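Local coordinates for protein ribose-phosphate pyrophosphokinase (Thermus thermophilus, PDB 7PN0) that catalyses the transfer of pyrophosphate from ATP to ribose 5-phosphate, making phosphoribosyl pyrophosphate (PRPP), and is seen here with ADP bound, at residues L4-S10 / D51-S57; G119-V123 / F136-P140; Y153-V158 / V242-A246; V250-L256 / K276-L281. All blocks are in the same frame, centred on the assembly; numbering follows the deposited sequence. Where two conformers were deposited one is given.

Interaction 1 of 4, residues L4-S10 / D51-S57; sequences LIFSGQS and DVFIVQS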
loop_
_atom_site.group_PDB
_atom_site.type_symbol
_atom_site.label_atom_id
_atom_site.label_comp_id
_atom_site.label_asym_id
_atom_site.label_seq_id
_atom_site.Cartn_x
_atom_site.Cartn_y
_atom_site.Cartn_z
ATOM N N LEU A 4 -18.392 21.379 1.095
ATOM C CA LEU A 4 -17.932 22.129 -0.082
ATOM C C LEU A 4 -18.192 21.301 -1.334
ATOM O O LEU A 4 -17.826 20.097 -1.388
ATOM C CB LEU A 4 -16.450 22.423 0.077
ATOM C CG LEU A 4 -16.044 23.276 1.291
ATOM C CD1 LEU A 4 -14.543 23.517 1.268
ATOM C CD2 LEU A 4 -16.752 24.630 1.278
ATOM N N ILE A 5 -18.800 21.918 -2.340
ATOM C CA ILE A 5 -19.147 21.172 -3.569
ATOM C C ILE A 5 -18.488 21.884 -4.742
ATOM O O ILE A 5 -18.472 23.137 -4.753
ATOM C CB ILE A 5 -20.671 20.950 -3.681
ATOM C CG1 ILE A 5 -21.058 20.292 -4.996
ATOM C CG2 ILE A 5 -21.493 22.193 -3.391
ATOM C CD1 ILE A 5 -22.343 19.506 -4.893
ATOM N N PHE A 6 -17.855 21.095 -5.614
ATOM C CA PHE A 6 -17.194 21.558 -6.854
ATOM C C PHE A 6 -17.643 20.706 -8.025
ATOM O O PHE A 6 -18.197 19.619 -7.816
ATOM C CB PHE A 6 -15.673 21.496 -6.708
ATOM C CG PHE A 6 -15.157 22.235 -5.501
ATOM C CD1 PHE A 6 -15.070 21.616 -4.272
ATOM C CD2 PHE A 6 -14.728 23.549 -5.612
ATOM C CE1 PHE A 6 -14.617 22.318 -3.162
ATOM C CE2 PHE A 6 -14.229 24.216 -4.514
ATOM C CZ PHE A 6 -14.202 23.619 -3.289
ATOM N N SER A 7 -17.336 21.166 -9.240
ATOM C CA SER A 7 -17.777 20.528 -10.499
ATOM C C SER A 7 -16.584 20.492 -11.436
ATOM O O SER A 7 -15.808 21.456 -11.457
ATOM C CB SER A 7 -18.950 21.258 -11.104
ATOM O OG SER A 7 -19.392 20.669 -12.326
ATOM N N GLY A 8 -16.458 19.411 -12.182
ATOM C CA GLY A 8 -15.674 19.412 -13.418
ATOM C C GLY A 8 -16.493 20.007 -14.547
ATOM O O GLY A 8 -17.517 20.661 -14.237
ATOM N N GLN A 9 -16.071 19.807 -15.801
ATOM C CA GLN A 9 -16.708 20.441 -16.995
ATOM C C GLN A 9 -17.853 19.565 -17.514
ATOM O O GLN A 9 -18.670 20.071 -18.305
ATOM C CB GLN A 9 -15.697 20.710 -18.113
ATOM C CG GLN A 9 -14.542 21.593 -17.671
ATOM C CD GLN A 9 -13.667 22.049 -18.812
ATOM O OE1 GLN A 9 -12.959 23.047 -18.698
ATOM N NE2 GLN A 9 -13.740 21.354 -19.934
ATOM N N SER A 10 -17.971 18.325 -17.049
ATOM C CA SER A 10 -18.934 17.351 -17.611
ATOM C C SER A 10 -20.398 17.803 -17.385
ATOM O O SER A 10 -21.183 17.655 -18.322
ATOM C CB SER A 10 -18.700 15.959 -17.061
ATOM O OG SER A 10 -19.021 15.906 -15.658
ATOM N N ASP A 51 -15.150 18.995 3.840
ATOM C CA ASP A 51 -15.793 17.763 3.352
ATOM C C ASP A 51 -16.168 18.040 1.913
ATOM O O ASP A 51 -17.168 18.797 1.664
ATOM C CB ASP A 51 -16.955 17.397 4.271
ATOM C CG ASP A 51 -17.440 15.975 4.159
ATOM O OD1 ASP A 51 -16.765 15.164 3.514
ATOM O OD2 ASP A 51 -18.502 15.683 4.777
ATOM N N VAL A 52 -15.291 17.620 1.012
ATOM C CA VAL A 52 -15.354 18.102 -0.373
ATOM C C VAL A 52 -15.927 17.015 -1.266
ATOM O O VAL A 52 -15.568 15.825 -1.154
ATOM C CB VAL A 52 -14.062 18.767 -0.892
ATOM C CG1 VAL A 52 -13.049 19.181 0.114
ATOM C CG2 VAL A 52 -13.578 18.352 -2.263
ATOM N N PHE A 53 -16.850 17.437 -2.109
ATOM C CA PHE A 53 -17.630 16.601 -3.038
ATOM C C PHE A 53 -17.385 17.152 -4.439
ATOM O O PHE A 53 -17.642 18.361 -4.751
ATOM C CB PHE A 53 -19.123 16.649 -2.676
ATOM C CG PHE A 53 -19.434 15.997 -1.361
ATOM C CD1 PHE A 53 -19.210 16.652 -0.164
ATOM C CD2 PHE A 53 -19.824 14.664 -1.313
ATOM C CE1 PHE A 53 -19.423 16.023 1.053
ATOM C CE2 PHE A 53 -20.053 14.041 -0.091
ATOM C CZ PHE A 53 -19.860 14.731 1.085
ATOM N N ILE A 54 -16.922 16.298 -5.326
ATOM C CA ILE A 54 -16.541 16.787 -6.678
ATOM C C ILE A 54 -17.433 16.051 -7.638
ATOM O O ILE A 54 -17.371 14.818 -7.648
ATOM C CB ILE A 54 -15.064 16.580 -6.992
ATOM C CG1 ILE A 54 -14.160 17.332 -6.032
ATOM C CG2 ILE A 54 -14.736 16.871 -8.444
ATOM C CD1 ILE A 54 -12.848 16.615 -5.869
ATOM N N VAL A 55 -18.220 16.790 -8.412
ATOM C CA VAL A 55 -19.181 16.192 -9.383
ATOM C C VAL A 55 -18.536 16.045 -10.771
ATOM O O VAL A 55 -18.140 17.040 -11.426
ATOM C CB VAL A 55 -20.474 17.026 -9.445
ATOM C CG1 VAL A 55 -21.529 16.392 -10.306
ATOM C CG2 VAL A 55 -21.038 17.277 -8.055
ATOM N N GLN A 56 -18.589 14.844 -11.315
ATOM C CA GLN A 56 -18.149 14.598 -12.721
ATOM C C GLN A 56 -18.833 13.354 -13.253
ATOM O O GLN A 56 -18.732 12.303 -12.602
ATOM C CB GLN A 56 -16.634 14.435 -12.792
ATOM C CG GLN A 56 -16.129 14.401 -14.224
ATOM C CD GLN A 56 -15.848 15.791 -14.731
ATOM O OE1 GLN A 56 -16.730 16.656 -14.800
ATOM N NE2 GLN A 56 -14.596 16.032 -15.050
ATOM N N SER A 57 -19.517 13.470 -14.403
ATOM C CA SER A 57 -20.081 12.311 -15.135
ATOM C C SER A 57 -19.142 11.951 -16.281
ATOM O O SER A 57 -18.434 12.841 -16.809
ATOM C CB SER A 57 -21.495 12.557 -15.603
ATOM O OG SER A 57 -22.372 12.462 -14.509
HETATM O O HOH W 1 -19.817 18.133 -13.489
#
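Gln-56 OE1 is gripped twice by one residue: Ser-10 OG donates to it at 2.6 Å and Ser-10 N at 3.1 Å. Both donors stand above the amide plane on the same face, neither using a lone pair. The carboxamide reaches them because the Gln-56 chain, after starting out opposite its own backbone N (chi1 -171°), bends at chi2 (88°). Its NE2 end is held by Glu-68 OE1 and His-65 O, which would fix the rotation of the amide. Ser-10 OG also accepts from Ser-57 N at 2.8 Å, so the loop after one strand is stitched to the loop after the other. Gly-8 passes beside the same amide, its CA 3.3 Å from Gln-56 OE1, where any CB would clash. Beyond these loops the strands pair in parallel: strand 3-7, outermost within this chain, lies beside strand 51-55 in the five-stranded sheet of the N-terminal PRTase-like half. Phe-6 uses both its backbone N and its O in the ladder, N to Phe-53 O at 2.9 Å and O from Val-55 N. On the face shared by Leu-4, Phe-6, Val-52 and Ile-54, the Phe-6 ring meets Val-52 obliquely, CD1 to CG2 4.1 Å, and stands edge-to-face with Tyr-43, while Ile-54 turns to helix 62-78. Ser-7 lies on the other face, against helix 12-21. A water donates to Ser-7 OG, Ser-10 OG and Val-55 O.

Interaction 2 of 4, residues G119-V123 / F136-P140; sequences GADRV and FFKIP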
loop_
_atom_site.group_PDB
_atom_site.type_symbol
_atom_site.label_atom_id
_atom_site.label_comp_id
_atom_site.label_asym_id
_atom_site.label_seq_id
_atom_site.Cartn_x
_atom_site.Cartn_y
_atom_site.Cartn_z
ATOM N N GLY A 119 -6.656 9.901 -4.566
ATOM C CA GLY A 119 -6.949 10.270 -3.177
ATOM C C GLY A 119 -8.434 10.311 -2.835
ATOM O O GLY A 119 -8.754 10.854 -1.749
ATOM N N ALA A 120 -9.323 9.724 -3.646
ATOM C CA ALA A 120 -10.767 9.665 -3.324
ATOM C C ALA A 120 -10.960 8.869 -2.040
ATOM O O ALA A 120 -10.452 7.774 -1.919
ATOM C CB ALA A 120 -11.551 9.066 -4.452
ATOM N N ASP A 121 -11.799 9.354 -1.150
ATOM C CA ASP A 121 -12.103 8.637 0.112
ATOM C C ASP A 121 -13.391 7.845 -0.048
ATOM O O ASP A 121 -13.624 6.933 0.747
ATOM C CB ASP A 121 -12.189 9.621 1.268
ATOM C CG ASP A 121 -10.886 10.327 1.530
ATOM O OD1 ASP A 121 -9.851 9.583 1.694
ATOM O OD2 ASP A 121 -10.928 11.580 1.729
ATOM N N ARG A 122 -14.211 8.208 -1.024
ATOM C CA ARG A 122 -15.592 7.719 -1.132
ATOM C C ARG A 122 -16.063 7.999 -2.539
ATOM O O ARG A 122 -15.542 8.903 -3.207
ATOM C CB ARG A 122 -16.653 8.427 -0.257
ATOM C CG ARG A 122 -16.301 8.777 1.169
ATOM C CD ARG A 122 -17.474 9.494 1.817
ATOM N NE ARG A 122 -18.667 8.667 1.757
ATOM C CZ ARG A 122 -18.873 7.578 2.510
ATOM N NH1 ARG A 122 -19.975 6.891 2.357
ATOM N NH2 ARG A 122 -18.015 7.213 3.459
ATOM N N VAL A 123 -17.113 7.297 -2.934
ATOM C CA VAL A 123 -17.786 7.529 -4.233
ATOM C C VAL A 123 -19.275 7.622 -3.918
ATOM O O VAL A 123 -19.739 6.898 -3.039
ATOM C CB VAL A 123 -17.505 6.427 -5.277
ATOM C CG1 VAL A 123 -18.341 6.567 -6.513
ATOM C CG2 VAL A 123 -16.057 6.412 -5.673
ATOM N N PHE A 136 -15.584 -3.423 -6.983
ATOM C CA PHE A 136 -14.319 -2.993 -7.621
ATOM C C PHE A 136 -13.687 -1.872 -6.779
ATOM O O PHE A 136 -12.507 -1.592 -6.970
ATOM C CB PHE A 136 -14.552 -2.501 -9.045
ATOM C CG PHE A 136 -15.011 -3.549 -10.039
ATOM C CD1 PHE A 136 -15.033 -4.900 -9.744
ATOM C CD2 PHE A 136 -15.320 -3.180 -11.329
ATOM C CE1 PHE A 136 -15.433 -5.827 -10.696
ATOM C CE2 PHE A 136 -15.706 -4.112 -12.280
ATOM C CZ PHE A 136 -15.780 -5.431 -11.956
ATOM N N PHE A 137 -14.434 -1.259 -5.863
ATOM C CA PHE A 137 -13.957 -0.174 -4.979
ATOM C C PHE A 137 -13.593 -0.746 -3.619
ATOM O O PHE A 137 -14.324 -1.551 -3.062
ATOM C CB PHE A 137 -14.982 0.954 -4.843
ATOM C CG PHE A 137 -15.207 1.733 -6.102
ATOM C CD1 PHE A 137 -16.154 1.324 -7.022
ATOM C CD2 PHE A 137 -14.447 2.851 -6.386
ATOM C CE1 PHE A 137 -16.335 2.017 -8.208
ATOM C CE2 PHE A 137 -14.632 3.536 -7.573
ATOM C CZ PHE A 137 -15.568 3.122 -8.479
ATOM N N LYS A 138 -12.458 -0.308 -3.078
ATOM C CA LYS A 138 -12.090 -0.578 -1.685
ATOM C C LYS A 138 -12.704 0.506 -0.799
ATOM O O LYS A 138 -13.120 0.208 0.318
ATOM C CB LYS A 138 -10.570 -0.667 -1.527
ATOM C CG LYS A 138 -10.159 -0.984 -0.087
ATOM C CD LYS A 138 -10.632 -2.343 0.434
ATOM C CE LYS A 138 -9.853 -2.844 1.649
ATOM N NZ LYS A 138 -10.540 -3.976 2.325
ATOM N N ILE A 139 -12.739 1.737 -1.280
ATOM C CA ILE A 139 -13.352 2.890 -0.574
ATOM C C ILE A 139 -14.862 2.727 -0.584
ATOM O O ILE A 139 -15.396 2.088 -1.480
ATOM C CB ILE A 139 -12.957 4.215 -1.225
ATOM C CG1 ILE A 139 -13.259 4.243 -2.739
ATOM C CG2 ILE A 139 -11.507 4.520 -0.911
ATOM C CD1 ILE A 139 -13.107 5.649 -3.358
ATOM N N PRO A 140 -15.559 3.267 0.435
ATOM C CA PRO A 140 -17.015 3.191 0.481
ATOM C C PRO A 140 -17.644 3.781 -0.780
ATOM O O PRO A 140 -17.175 4.841 -1.298
ATOM C CB PRO A 140 -17.416 3.975 1.722
ATOM C CG PRO A 140 -16.167 4.107 2.548
ATOM C CD PRO A 140 -15.000 3.918 1.612
#
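Ile-139 presses its side chain against the backbone of 120-122, with CB 3.4 Å from Asp-121 O and CD1 3.6 Å from Arg-122 N. Chi1 of 54° tucks CG1 between its own backbone N and carbonyl carbon, and this delivers CD1 to Ala-120 CB and to Val-123 CG2. Val-123 CG2 also lies 3.7 Å from Phe-137 CE2, the two side chains crossing at about a right angle. Next to them Val-123 N bonds Pro-140 O at 3.0 Å, the donor lying in the carbonyl plane, and Arg-122 CA sends a CA-H to the same oxygen. The pairing brings the loop after strand 122-126 back alongside it to begin strand 141-144, the outermost within this chain of the parallel sheet of the PRTase-like N-terminal half. Pro-140 CB lies over one face of the Arg-122 guanidinium, 3.7 Å from Arg-122 NH2. Further out, NH1 forms a salt bridge with Asp-142 and bonds Ser-80 OG of the second subunit. A leucine in place of Arg-122 would probably leave Asp-142 without its charged mate and lose the bond to Ser-80 of the second subunit. Asp-121 turns away from the contact, to Lys-77 and the backbone N of Val-84.

Interaction 3 of 4, residues Y153-V158 / V242-A246; sequences YFATRV and VYAAA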
loop_
_atom_site.group_PDB
_atom_site.type_symbol
_atom_site.label_atom_id
_atom_site.label_comp_id
_atom_site.label_asym_id
_atom_site.label_seq_id
_atom_site.Cartn_x
_atom_site.Cartn_y
_atom_site.Cartn_z
ATOM N N TYR A 153 -42.328 9.095 -12.589
ATOM C CA TYR A 153 -42.483 9.619 -13.959
ATOM C C TYR A 153 -43.642 8.873 -14.621
ATOM O O TYR A 153 -44.612 9.507 -15.089
ATOM C CB TYR A 153 -41.220 9.432 -14.798
ATOM C CG TYR A 153 -41.487 9.480 -16.280
ATOM C CD1 TYR A 153 -41.837 10.673 -16.899
ATOM C CD2 TYR A 153 -41.426 8.343 -17.059
ATOM C CE1 TYR A 153 -42.080 10.727 -18.258
ATOM C CE2 TYR A 153 -41.707 8.375 -18.413
ATOM C CZ TYR A 153 -42.046 9.574 -19.022
ATOM O OH TYR A 153 -42.275 9.594 -20.379
ATOM N N PHE A 154 -43.553 7.546 -14.679
ATOM C CA PHE A 154 -44.581 6.747 -15.387
ATOM C C PHE A 154 -45.942 6.968 -14.702
ATOM O O PHE A 154 -46.950 7.110 -15.423
ATOM C CB PHE A 154 -44.229 5.257 -15.424
ATOM C CG PHE A 154 -43.182 4.853 -16.423
ATOM C CD1 PHE A 154 -43.385 4.981 -17.791
ATOM C CD2 PHE A 154 -41.969 4.324 -15.987
ATOM C CE1 PHE A 154 -42.417 4.575 -18.697
ATOM C CE2 PHE A 154 -41.001 3.931 -16.899
ATOM C CZ PHE A 154 -41.231 4.042 -18.247
ATOM N N ALA A 155 -46.018 6.907 -13.380
ATOM C CA ALA A 155 -47.273 7.102 -12.619
ATOM C C ALA A 155 -47.893 8.457 -13.011
ATOM O O ALA A 155 -49.128 8.529 -13.009
ATOM C CB ALA A 155 -47.078 7.039 -11.125
ATOM N N THR A 156 -47.091 9.477 -13.365
ATOM C CA THR A 156 -47.650 10.808 -13.717
ATOM C C THR A 156 -47.930 10.957 -15.209
ATOM O O THR A 156 -48.486 12.011 -15.563
ATOM C CB THR A 156 -46.769 11.957 -13.245
ATOM O OG1 THR A 156 -45.579 11.960 -14.011
ATOM C CG2 THR A 156 -46.506 11.873 -11.767
ATOM N N ARG A 157 -47.574 9.993 -16.055
ATOM C CA ARG A 157 -47.569 10.187 -17.526
ATOM C C ARG A 157 -48.500 9.229 -18.257
ATOM O O ARG A 157 -48.886 9.572 -19.399
ATOM C CB ARG A 157 -46.172 10.002 -18.132
ATOM C CG ARG A 157 -45.395 11.306 -18.233
ATOM C CD ARG A 157 -45.566 12.159 -19.498
ATOM N NE ARG A 157 -46.689 11.805 -20.333
ATOM C CZ ARG A 157 -46.876 12.215 -21.578
ATOM N NH1 ARG A 157 -46.004 13.008 -22.173
ATOM N NH2 ARG A 157 -47.950 11.814 -22.227
ATOM N N VAL A 158 -48.731 8.030 -17.731
ATOM C CA VAL A 158 -49.349 6.944 -18.529
ATOM C C VAL A 158 -50.608 6.463 -17.817
ATOM O O VAL A 158 -50.756 6.632 -16.599
ATOM C CB VAL A 158 -48.385 5.775 -18.838
ATOM C CG1 VAL A 158 -47.101 6.224 -19.530
ATOM C CG2 VAL A 158 -48.081 4.956 -17.599
ATOM N N VAL A 242 -45.697 2.809 -26.744
ATOM C CA VAL A 242 -44.495 2.470 -25.919
ATOM C C VAL A 242 -43.939 3.768 -25.324
ATOM O O VAL A 242 -43.762 4.719 -26.066
ATOM C CB VAL A 242 -43.410 1.705 -26.702
ATOM C CG1 VAL A 242 -42.377 1.161 -25.727
ATOM C CG2 VAL A 242 -43.975 0.555 -27.525
ATOM N N TYR A 243 -43.756 3.785 -24.004
ATOM C CA TYR A 243 -43.027 4.825 -23.243
ATOM C C TYR A 243 -41.754 4.187 -22.715
ATOM O O TYR A 243 -41.851 3.057 -22.244
ATOM C CB TYR A 243 -43.847 5.338 -22.065
ATOM C CG TYR A 243 -44.967 6.247 -22.495
ATOM C CD1 TYR A 243 -46.143 5.741 -23.040
ATOM C CD2 TYR A 243 -44.850 7.620 -22.351
ATOM C CE1 TYR A 243 -47.161 6.593 -23.463
ATOM C CE2 TYR A 243 -45.879 8.474 -22.719
ATOM C CZ TYR A 243 -47.028 7.957 -23.288
ATOM O OH TYR A 243 -48.008 8.825 -23.663
ATOM N N ALA A 244 -40.622 4.864 -22.842
ATOM C CA ALA A 244 -39.312 4.308 -22.432
ATOM C C ALA A 244 -38.716 5.235 -21.391
ATOM O O ALA A 244 -38.914 6.461 -21.508
ATOM C CB ALA A 244 -38.403 4.199 -23.594
ATOM N N ALA A 245 -37.960 4.673 -20.453
ATOM C CA ALA A 245 -37.199 5.475 -19.489
ATOM C C ALA A 245 -35.879 4.779 -19.198
ATOM O O ALA A 245 -35.772 3.551 -19.391
ATOM C CB ALA A 245 -38.022 5.705 -18.254
ATOM N N ALA A 246 -34.906 5.556 -18.762
ATOM C CA ALA A 246 -33.591 5.048 -18.331
ATOM C C ALA A 246 -33.069 5.995 -17.272
ATOM O O ALA A 246 -33.558 7.162 -17.225
ATOM C CB ALA A 246 -32.630 4.953 -19.499
#
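Val-158 sets CG1 squarely over the face of the Tyr-243 ring, 3.6 Å from its centroid and 12° off the normal, a CH-pi contact at the tight heart of the interface. Phe-154 fills the space alongside: its ring edge meets Tyr-243 CB in plane, CE1 to CB 3.7 Å, while CZ comes within 3.6 Å of Ala-245 CB. Small alanine at that position lets the phenyl ring come close to the strand. Tyr-153 OH approaches the edge of the Tyr-243 ring, 3.8 Å from Tyr-243 CD2, while its hydroxyl is hydrogen-bonded to Glu-266. The looser side is that of Arg-157, which is partly exposed and also meets a crystal neighbour. Its chain, bent at chi2 and chi3, places one guanidinium face against Tyr-243 CE2, but the planes are 63° apart, so the two groups do not stack; NH2 lies 3.3 Å from Tyr-243 OH at an angle too poor for a hydrogen bond. Its charge is answered instead by a salt bridge from NH1 to Glu-266. With segment axes 10.5 Å apart and running at 154°, helix 147-157 lies on strand 241-246 as in the alpha/beta layering of PRTase-like domains.

Interaction 4 of 4, residues V250-L256 / K276-L281; sequences VYVGPAL and KEGPKL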
loop_
_atom_site.group_PDB
_atom_site.type_symbol
_atom_site.label_atom_id
_atom_site.label_comp_id
_atom_site.label_asym_id
_atom_site.label_seq_id
_atom_site.Cartn_x
_atom_site.Cartn_y
_atom_site.Cartn_z
ATOM N N VAL A 250 -27.524 9.058 -22.275
ATOM C CA VAL A 250 -26.179 9.319 -22.826
ATOM C C VAL A 250 -26.347 9.876 -24.265
ATOM O O VAL A 250 -25.740 10.922 -24.577
ATOM C CB VAL A 250 -25.310 8.059 -22.737
ATOM C CG1 VAL A 250 -23.905 8.377 -23.189
ATOM C CG2 VAL A 250 -25.339 7.433 -21.344
ATOM N N TYR A 251 -27.231 9.289 -25.067
ATOM C CA TYR A 251 -27.751 9.901 -26.335
ATOM C C TYR A 251 -26.586 10.270 -27.265
ATOM O O TYR A 251 -26.342 11.451 -27.591
ATOM C CB TYR A 251 -28.612 11.121 -26.005
ATOM C CG TYR A 251 -29.839 10.851 -25.176
ATOM C CD1 TYR A 251 -30.669 9.779 -25.436
ATOM C CD2 TYR A 251 -30.213 11.719 -24.166
ATOM C CE1 TYR A 251 -31.866 9.606 -24.757
ATOM C CE2 TYR A 251 -31.370 11.523 -23.439
ATOM C CZ TYR A 251 -32.199 10.462 -23.724
ATOM O OH TYR A 251 -33.351 10.285 -23.012
ATOM N N VAL A 252 -25.820 9.255 -27.661
ATOM C CA VAL A 252 -24.650 9.423 -28.554
ATOM C C VAL A 252 -24.979 8.846 -29.941
ATOM O O VAL A 252 -25.935 8.046 -30.077
ATOM C CB VAL A 252 -23.383 8.818 -27.924
ATOM C CG1 VAL A 252 -22.916 9.664 -26.758
ATOM C CG2 VAL A 252 -23.587 7.361 -27.509
ATOM N N GLY A 253 -24.207 9.270 -30.942
ATOM C CA GLY A 253 -24.301 8.812 -32.347
ATOM C C GLY A 253 -25.723 8.997 -32.880
ATOM O O GLY A 253 -26.279 10.086 -32.809
ATOM N N PRO A 254 -26.393 7.919 -33.339
ATOM C CA PRO A 254 -27.706 8.043 -33.987
ATOM C C PRO A 254 -28.900 8.106 -33.016
ATOM O O PRO A 254 -30.033 8.031 -33.481
ATOM C CB PRO A 254 -27.775 6.738 -34.800
ATOM C CG PRO A 254 -27.028 5.735 -33.938
ATOM C CD PRO A 254 -25.915 6.528 -33.267
ATOM N N ALA A 255 -28.667 8.177 -31.692
ATOM C CA ALA A 255 -29.769 8.034 -30.706
ATOM C C ALA A 255 -30.938 8.995 -31.022
ATOM O O ALA A 255 -32.091 8.550 -30.994
ATOM C CB ALA A 255 -29.238 8.255 -29.318
ATOM N N LEU A 256 -30.664 10.277 -31.209
ATOM C CA LEU A 256 -31.735 11.312 -31.315
ATOM C C LEU A 256 -32.561 11.062 -32.595
ATOM O O LEU A 256 -33.806 11.033 -32.504
ATOM C CB LEU A 256 -31.099 12.706 -31.309
ATOM C CG LEU A 256 -31.091 13.414 -29.952
ATOM C CD1 LEU A 256 -32.479 13.925 -29.640
ATOM C CD2 LEU A 256 -30.624 12.503 -28.832
ATOM N N LYS A 276 -30.066 16.295 -23.793
ATOM C CA LYS A 276 -30.035 16.790 -25.178
ATOM C C LYS A 276 -31.473 17.181 -25.550
ATOM O O LYS A 276 -32.415 16.473 -25.146
ATOM C CB LYS A 276 -29.426 15.717 -26.074
ATOM C CG LYS A 276 -27.937 15.472 -25.815
ATOM C CD LYS A 276 -27.217 14.847 -26.983
ATOM C CE LYS A 276 -25.739 14.651 -26.709
ATOM N NZ LYS A 276 -25.534 13.535 -25.769
ATOM N N GLU A 277 -31.589 18.215 -26.378
ATOM C CA GLU A 277 -32.865 18.755 -26.926
ATOM C C GLU A 277 -33.479 17.748 -27.895
ATOM O O GLU A 277 -32.768 17.309 -28.818
ATOM C CB GLU A 277 -32.578 20.099 -27.610
ATOM C CG GLU A 277 -33.181 21.281 -26.869
ATOM C CD GLU A 277 -34.693 21.315 -27.049
ATOM O OE1 GLU A 277 -35.218 20.516 -27.881
ATOM O OE2 GLU A 277 -35.348 22.128 -26.373
ATOM N N GLY A 278 -34.741 17.384 -27.691
ATOM C CA GLY A 278 -35.491 16.526 -28.631
ATOM C C GLY A 278 -36.980 16.585 -28.333
ATOM O O GLY A 278 -37.361 16.695 -27.168
ATOM N N PRO A 279 -37.859 16.575 -29.371
ATOM C CA PRO A 279 -39.303 16.664 -29.166
ATOM C C PRO A 279 -39.850 15.617 -28.192
ATOM O O PRO A 279 -40.730 15.937 -27.439
ATOM C CB PRO A 279 -39.894 16.415 -30.566
ATOM C CG PRO A 279 -38.810 16.884 -31.508
ATOM C CD PRO A 279 -37.507 16.535 -30.808
ATOM N N LYS A 280 -39.360 14.387 -28.224
ATOM C CA LYS A 280 -39.995 13.340 -27.376
ATOM C C LYS A 280 -39.127 13.063 -26.136
ATOM O O LYS A 280 -39.466 12.130 -25.385
ATOM C CB LYS A 280 -40.237 12.097 -28.227
ATOM C CG LYS A 280 -41.062 12.371 -29.479
ATOM C CD LYS A 280 -41.549 11.135 -30.173
ATOM C CE LYS A 280 -40.491 10.524 -31.064
ATOM N NZ LYS A 280 -40.839 9.148 -31.480
ATOM N N LEU A 281 -38.077 13.846 -25.913
ATOM C CA LEU A 281 -37.167 13.621 -24.750
ATOM C C LEU A 281 -37.701 14.358 -23.513
ATOM O O LEU A 281 -38.085 15.491 -23.635
ATOM C CB LEU A 281 -35.762 14.058 -25.161
ATOM C CG LEU A 281 -35.147 13.277 -26.327
ATOM C CD1 LEU A 281 -33.694 13.673 -26.506
ATOM C CD2 LEU A 281 -35.267 11.777 -26.122
#
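Leu-281 and Leu-256 meet just after two turns in the C-terminal PRTase-like half: a type II' turn, Val-252 to Ala-255, leads into helix 255-261 with Pro-254 at its N-cap, and a type I turn, Gly-278 to Leu-281, leads into strand 281-284, outermost within this chain. The apolar contacts make a compact cluster. Leu-281 CD1 is 3.4 Å from Leu-256 CD1, tighter than usual for two methyl groups, and also sits over one face of the Tyr-251 ring. The other branch, Leu-281 CD2, reaches past that ring to its far end, 3.9 Å from Tyr-251 OH, as the two side chains slide past each other in opposite directions. Tyr-251 packs besides on Val-267 and Ala-269 of strand 266-270, so the cluster continues into the sheet. An alanine at Leu-281 would probably open a gap beside Leu-256 and strip one face of the Tyr-251 ring of its methyl cover. On the polar side Lys-276 NZ donates to Tyr-251 O at 2.9 Å, standing 48° above the carbonyl plane and so not on a lone pair. The lysine chain runs extended and turns only at its last torsion (chi4 74°), which drops NZ onto the carbonyl. Close fit also governs the glycine: a CB on Gly-278 would clash with Leu-256 CD1, which already lies 4.1 Å from Gly-278 CA.

In the fold
Interactions 1 and 2 belong to one parallel sheet, near its two borders, with centres 15 Å apart and nearest atoms about 6 Å apart. Interaction 3 lies on the mixed sheet; interaction 4 joins loops beside it, one leading into its edge strand 281-284; the two adjoin in sequence, their centres 17 Å apart. Between the halves, the centres of 2 and 3 are farthest, at 34 Å. Interactions 1 and 4 draw towards a common neighbour: Ser-57 OG bonds Tyr-90 N, and Val-250 packs on Tyr-90, just before Ser-92 and Tyr-93 of the ADP pocket. Side chains of Ser-57 and Phe-137 lie about 13 Å from a bound ADP, that of Val-250 about 9 Å. In sequence, His-129 of the pocket lies between the two segments of interaction 2.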